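Local coordinates for protein probable glutamine synthetase (Pseudomonas aeruginosa, PDB 4HPP) that belongs to the glutamine synthetase family, joining an N-terminal beta-sheet domain to a metal-binding catalytic domain within an assembly of six chains, at residues P144-A147 / F148-Q151; S165-Q169 / A170-P174; A418-R421 / H422-A425. All coordinates share one frame; numbering follows the deposited sequence.

Contact 1: residues P144-A147 / F148-Q151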
# COMPACT_ATOMS: atom_id res chain seq x y z
N PRO A 144 -12.48 -19.30 -14.45
CA PRO A 144 -13.05 -20.42 -13.65
C PRO A 144 -12.58 -21.75 -14.18
O PRO A 144 -12.37 -21.87 -15.38
CB PRO A 144 -14.56 -20.30 -13.85
CG PRO A 144 -14.78 -19.13 -14.78
CD PRO A 144 -13.53 -18.37 -14.93
N ALA A 145 -12.37 -22.72 -13.31
CA ALA A 145 -11.95 -24.02 -13.83
C ALA A 145 -13.17 -24.87 -14.22
O ALA A 145 -14.36 -24.48 -14.03
CB ALA A 145 -11.07 -24.75 -12.83
N ALA A 146 -12.85 -26.08 -14.70
CA ALA A 146 -13.82 -27.01 -15.12
C ALA A 146 -14.96 -27.25 -14.09
O ALA A 146 -14.71 -27.36 -12.85
CB ALA A 146 -13.12 -28.32 -15.48
N ALA A 147 -16.16 -27.46 -14.62
CA ALA A 147 -17.31 -27.86 -13.86
C ALA A 147 -17.01 -29.03 -12.91
O ALA A 147 -16.37 -30.00 -13.29
CB ALA A 147 -18.42 -28.25 -14.80
N PHE A 148 -17.47 -28.93 -11.66
CA PHE A 148 -17.46 -30.04 -10.70
C PHE A 148 -16.03 -30.36 -10.16
O PHE A 148 -15.86 -31.36 -9.49
CB PHE A 148 -18.07 -31.32 -11.34
CG PHE A 148 -19.50 -31.19 -11.85
CD1 PHE A 148 -19.92 -31.91 -12.96
CD2 PHE A 148 -20.45 -30.42 -11.20
CE1 PHE A 148 -21.23 -31.83 -13.44
CE2 PHE A 148 -21.75 -30.32 -11.69
CZ PHE A 148 -22.14 -31.02 -12.81
N SER A 149 -15.03 -29.55 -10.51
CA SER A 149 -13.63 -29.94 -10.43
C SER A 149 -12.98 -29.50 -9.13
O SER A 149 -13.39 -28.48 -8.53
CB SER A 149 -12.82 -29.48 -11.69
OG SER A 149 -12.69 -28.07 -11.77
N LEU A 150 -11.97 -30.28 -8.70
CA LEU A 150 -11.24 -30.00 -7.43
C LEU A 150 -10.69 -28.58 -7.53
O LEU A 150 -10.76 -27.80 -6.58
CB LEU A 150 -10.08 -31.01 -7.13
CG LEU A 150 -9.38 -30.91 -5.76
CD1 LEU A 150 -10.37 -30.86 -4.60
CD2 LEU A 150 -8.42 -32.06 -5.51
N GLN A 151 -10.22 -28.21 -8.72
CA GLN A 151 -9.67 -26.89 -8.85
C GLN A 151 -10.69 -25.83 -8.60
O GLN A 151 -10.34 -24.77 -8.00
CB GLN A 151 -8.95 -26.71 -10.17
CG GLN A 151 -7.54 -27.30 -10.18
CD GLN A 151 -6.79 -26.70 -11.34
OE1 GLN A 151 -7.10 -27.01 -12.46
NE2 GLN A 151 -5.83 -25.82 -11.07

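Contact 2: residues S165-Q169 / A170-P174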
# COMPACT_ATOMS: atom_id res chain seq x y z
N SER A 165 -18.68 -23.72 8.21
CA SER A 165 -18.58 -23.45 9.64
C SER A 165 -19.66 -22.48 10.07
O SER A 165 -20.40 -22.71 11.06
CB SER A 165 -17.20 -22.97 9.97
OG SER A 165 -17.22 -22.09 11.03
N ALA A 166 -19.82 -21.40 9.30
CA ALA A 166 -20.94 -20.46 9.54
C ALA A 166 -22.34 -21.15 9.54
O ALA A 166 -23.14 -20.94 10.46
CB ALA A 166 -20.88 -19.31 8.58
N LEU A 167 -22.60 -22.02 8.57
CA LEU A 167 -23.85 -22.75 8.55
C LEU A 167 -23.92 -23.69 9.77
O LEU A 167 -24.96 -23.71 10.46
CB LEU A 167 -24.08 -23.46 7.22
CG LEU A 167 -24.16 -22.62 5.92
CD1 LEU A 167 -23.91 -23.48 4.69
CD2 LEU A 167 -25.46 -21.82 5.72
N ALA A 168 -22.83 -24.42 10.10
CA ALA A 168 -22.84 -25.21 11.39
C ALA A 168 -23.20 -24.39 12.62
O ALA A 168 -24.16 -24.76 13.36
CB ALA A 168 -21.56 -26.00 11.65
N GLN A 169 -22.48 -23.26 12.80
CA GLN A 169 -22.83 -22.36 13.90
C GLN A 169 -24.25 -21.91 13.82
O GLN A 169 -24.85 -21.69 14.81
CB GLN A 169 -21.99 -21.09 13.93
CG GLN A 169 -20.49 -21.24 14.10
CD GLN A 169 -19.82 -19.94 13.87
OE1 GLN A 169 -20.21 -18.92 14.48
NE2 GLN A 169 -18.89 -19.90 12.86
N ALA A 170 -24.82 -21.78 12.63
CA ALA A 170 -26.17 -21.25 12.53
C ALA A 170 -27.18 -22.35 12.78
O ALA A 170 -28.38 -22.13 12.70
CB ALA A 170 -26.37 -20.65 11.18
N GLY A 171 -26.72 -23.55 13.12
CA GLY A 171 -27.65 -24.68 13.34
C GLY A 171 -28.34 -25.21 12.08
O GLY A 171 -29.40 -25.86 12.16
N THR A 172 -27.75 -24.96 10.91
CA THR A 172 -28.34 -25.51 9.67
C THR A 172 -27.97 -27.02 9.43
O THR A 172 -28.54 -27.71 8.58
CB THR A 172 -28.06 -24.65 8.41
OG1 THR A 172 -26.63 -24.52 8.22
CG2 THR A 172 -28.65 -23.31 8.54
N GLU A 173 -27.03 -27.55 10.19
CA GLU A 173 -26.50 -28.89 9.84
C GLU A 173 -25.97 -28.98 8.38
O GLU A 173 -26.36 -29.84 7.58
CB GLU A 173 -27.53 -29.97 10.13
CG GLU A 173 -27.99 -29.95 11.60
CD GLU A 173 -29.08 -30.97 11.86
OE1 GLU A 173 -30.22 -30.80 11.31
OE2 GLU A 173 -28.79 -31.94 12.61
N PRO A 174 -25.04 -28.09 8.02
CA PRO A 174 -24.48 -28.25 6.69
C PRO A 174 -24.01 -29.73 6.48
O PRO A 174 -23.61 -30.39 7.43
CB PRO A 174 -23.30 -27.28 6.72
CG PRO A 174 -22.93 -27.17 8.19
CD PRO A 174 -24.25 -27.20 8.88

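Contact 3: residues A418-R421 / H422-A425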
# COMPACT_ATOMS: atom_id res chain seq x y z
N ALA A 418 -51.75 -9.42 -6.80
CA ALA A 418 -51.58 -8.02 -7.21
C ALA A 418 -50.14 -7.61 -7.26
O ALA A 418 -49.67 -6.97 -8.26
CB ALA A 418 -52.35 -7.11 -6.30
N MET A 419 -49.40 -7.99 -6.21
CA MET A 419 -47.99 -7.64 -6.18
C MET A 419 -47.22 -8.19 -7.40
O MET A 419 -46.27 -7.57 -7.85
CB MET A 419 -47.32 -8.08 -4.89
CG MET A 419 -45.83 -7.77 -4.91
SD MET A 419 -44.80 -9.10 -5.52
CE MET A 419 -44.84 -10.17 -4.04
N LYS A 420 -47.63 -9.34 -7.94
CA LYS A 420 -46.85 -9.94 -9.02
C LYS A 420 -47.18 -9.35 -10.41
O LYS A 420 -46.28 -9.13 -11.24
CB LYS A 420 -47.03 -11.47 -9.01
CG LYS A 420 -46.29 -12.24 -7.92
CD LYS A 420 -44.78 -12.20 -8.15
CE LYS A 420 -44.05 -12.72 -6.91
NZ LYS A 420 -42.61 -12.56 -7.16
N ARG A 421 -48.47 -9.11 -10.66
CA ARG A 421 -48.89 -8.32 -11.83
C ARG A 421 -48.01 -7.09 -11.94
O ARG A 421 -47.49 -6.71 -13.06
CB ARG A 421 -50.35 -7.85 -11.65
CG ARG A 421 -51.41 -8.91 -11.87
CD ARG A 421 -51.22 -9.62 -13.22
NE ARG A 421 -52.00 -10.86 -13.27
CZ ARG A 421 -51.84 -11.82 -14.18
NH1 ARG A 421 -50.95 -11.69 -15.13
NH2 ARG A 421 -52.61 -12.90 -14.12
N HIS A 422 -47.85 -6.47 -10.76
CA HIS A 422 -47.12 -5.26 -10.61
C HIS A 422 -45.66 -5.50 -10.86
O HIS A 422 -44.98 -4.69 -11.55
CB HIS A 422 -47.39 -4.63 -9.27
CG HIS A 422 -46.68 -3.30 -9.09
ND1 HIS A 422 -46.47 -2.74 -7.88
CD2 HIS A 422 -46.10 -2.44 -10.04
CE1 HIS A 422 -45.80 -1.58 -8.05
NE2 HIS A 422 -45.58 -1.41 -9.38
N GLU A 423 -45.15 -6.62 -10.36
CA GLU A 423 -43.80 -6.98 -10.68
C GLU A 423 -43.69 -7.12 -12.21
O GLU A 423 -42.77 -6.56 -12.81
CB GLU A 423 -43.38 -8.27 -9.97
CG GLU A 423 -41.99 -8.70 -10.38
CD GLU A 423 -41.61 -10.08 -9.88
OE1 GLU A 423 -40.80 -10.73 -10.58
OE2 GLU A 423 -42.08 -10.50 -8.81
N LEU A 424 -44.61 -7.83 -12.85
CA LEU A 424 -44.47 -7.99 -14.30
C LEU A 424 -44.75 -6.71 -15.09
O LEU A 424 -44.07 -6.44 -16.08
CB LEU A 424 -45.14 -9.25 -14.86
CG LEU A 424 -46.63 -9.53 -14.92
CD1 LEU A 424 -47.20 -9.12 -16.28
CD2 LEU A 424 -46.84 -11.02 -14.69
N ALA A 425 -45.69 -5.88 -14.62
CA ALA A 425 -45.76 -4.50 -15.16
C ALA A 425 -44.36 -3.91 -15.13
O ALA A 425 -43.86 -3.47 -16.16
CB ALA A 425 -46.74 -3.58 -14.42

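Contact 1: residues P144-A147 / F148-Q151
Ser149 turns its hydroxyl back over the turn that precedes it, towards the carbonyl oxygen of Ala146. With chi1 at 67°, OG sits between the backbone N and the carbonyl carbon, which brings it to 2.4 Å from Ala146 O; the hydroxyl can only be the donor to a carbonyl oxygen, though a distance this short is doubtful. The same oxygen receives the backbone N of Ser149 in a weak bond of 3.2 Å, the closing link of a type II beta turn running from Ala146 to Ser149. Phe148 takes the third place in this turn with positive phi, 73°. Its chi1 of -59° sets CG anti to the carbonyl carbon, and one ring face meets the methyl of Ala147, offset toward the rim, with Ala147 CB 4.3 Å from Phe148 CG. Earlier in the same limb, methyl groups do the touching: Ala146 CB lies 3.7 Å from Ser149 OG, while Ala145 CB comes within 3.9 Å of Gln151 CB, before the extended part of the glutamine chain begins. Ser149 holds the N-cap position, so the turn leads directly into the helix. Two ligands lie nearby: the Ala145 side chain is about 5 Å from a calcium ion, and that of Phe148 about 6 Å from the bound glutamic acid and against Glu180, a magnesium ligand. A second subunit binds the turn through its Arg22 and Asp52, which meet Ala147 O and N. The whole forms the entry to helix 150-155, in the loop that leaves strand 124-137.

Contact 2: residues S165-Q169 / A170-P174
The carbonyl oxygen of Leu167 gathers three donors from the chain that leaves the helix. The straightest is Thr172 N, 3.1 Å from Leu167 O with an N-H...O angle of 164°; Thr172 OG1 adds a weak bond of 2.9 Å to the same oxygen, and Ala170 N another weak one. Thr172 can use both its amide and its hydroxyl because a chi1 of 58° puts OG1 between its backbone N and carbonyl carbon, within reach of Leu167 O. Gly171 N binds Ala168 O at 2.8 Å, reaching it from above the carbonyl plane. Together the bonds from Thr172 N and Gly171 N make a Schellman motif, the common C-terminal ending of an alpha helix, and Gly171 supplies the positive phi (70°) that breaks the helical path. Ala170 N still keeps the helical bond to Ala166 O at 2.9 Å. Beyond the turn the chain folds back so that the Pro174 ring leans on the helix: its CB lies 3.9 Å from Leu167 CB, and its CG lies 3.9 Å from Ala168 CB. Within the last turn Gln169 NE2 makes a weak bond to Ser165 OG, but its stronger partner is Gln80 O. Glu173 turns away from the helix at its CB, and its carboxylate forms salt bridges with Arg201 and Arg191. Leu167 and Ala166 pack on Val208 of helix 196-216, Ala166 and Ala170 on Val78 of strand 66-78, and Thr172 on Cys190 of strand 185-194. The motif therefore ends helix 159-169 between these elements and hands the chain to strand 174-179.

Contact 3: residues A418-R421 / H422-A425
Lys420 and Glu423, three residues apart, lie alongside each other and run in the same direction over one helix face. Their ends meet in a salt bridge, Lys420 NZ to Glu423 OE2 at 2.7 Å, made through the syn lone pair of the carboxylate oxygen. The lysine bends at chi2, -69°, which lays its aliphatic part against the acid as well, Lys420 CD being 3.3 Å from Glu423 OE2. Glu423 for its part keeps an extended chain that carries its carboxylate away from the backbone. Arg421 and Leu424 lie side by side more loosely, a guanidinium nitrogen, Arg421 NH1, standing 4.2 Å from the methyl Leu424 CD2. His422 sets its CB 3.4 Å from Ala418 O and sends its ring outward from the helix. Beneath these side chains the backbone bonds one turn apart fix the spacing: Glu423 N donates to Met419 O at 2.9 Å, and His422 N to Ala418 O and Leu424 N to Lys420 O repeat the pattern on either side of it. The next shell holds the charged ends in place. Lys420 NZ also donates to Pro283 O, and Glu423 OE1 accepts from Ala285 N, so both partners of the buried salt bridge are tied to the segment just after helix 261-281. The guanidinium of Arg421 has a salt bridge to Asp396 and a hydrogen bond to Gln399. Helix 410-427 thus lies against helix 391-399, where Leu395 receives Lys420, Arg421 and Leu424 and Leu391 meets Glu423, while the His422 face looks to the loop between strands 39-41 and 66-78.

The three contacts come in series along the chain, all within the catalytic domain, and do not touch. Contact 1 opens helix 150-155 and contact 2 closes helix 159-169, the next helix in sequence, yet their centres are 25 Å apart and their nearest atoms about 17 Å. Contact 3, in the second half of helix 410-427, is 39 Å from contact 1 and 35 Å from contact 2, centre to centre, and lies across the chain's centre from contact 2. Contacts 1 and 2 meet a second subunit, whereas contact 3 packs within its own chain. Three separate parts are thus secured: a helix start near the bound glutamic acid, a helix end among strands 66-78 and 185-194 and helix 196-216, and a pair of late helices.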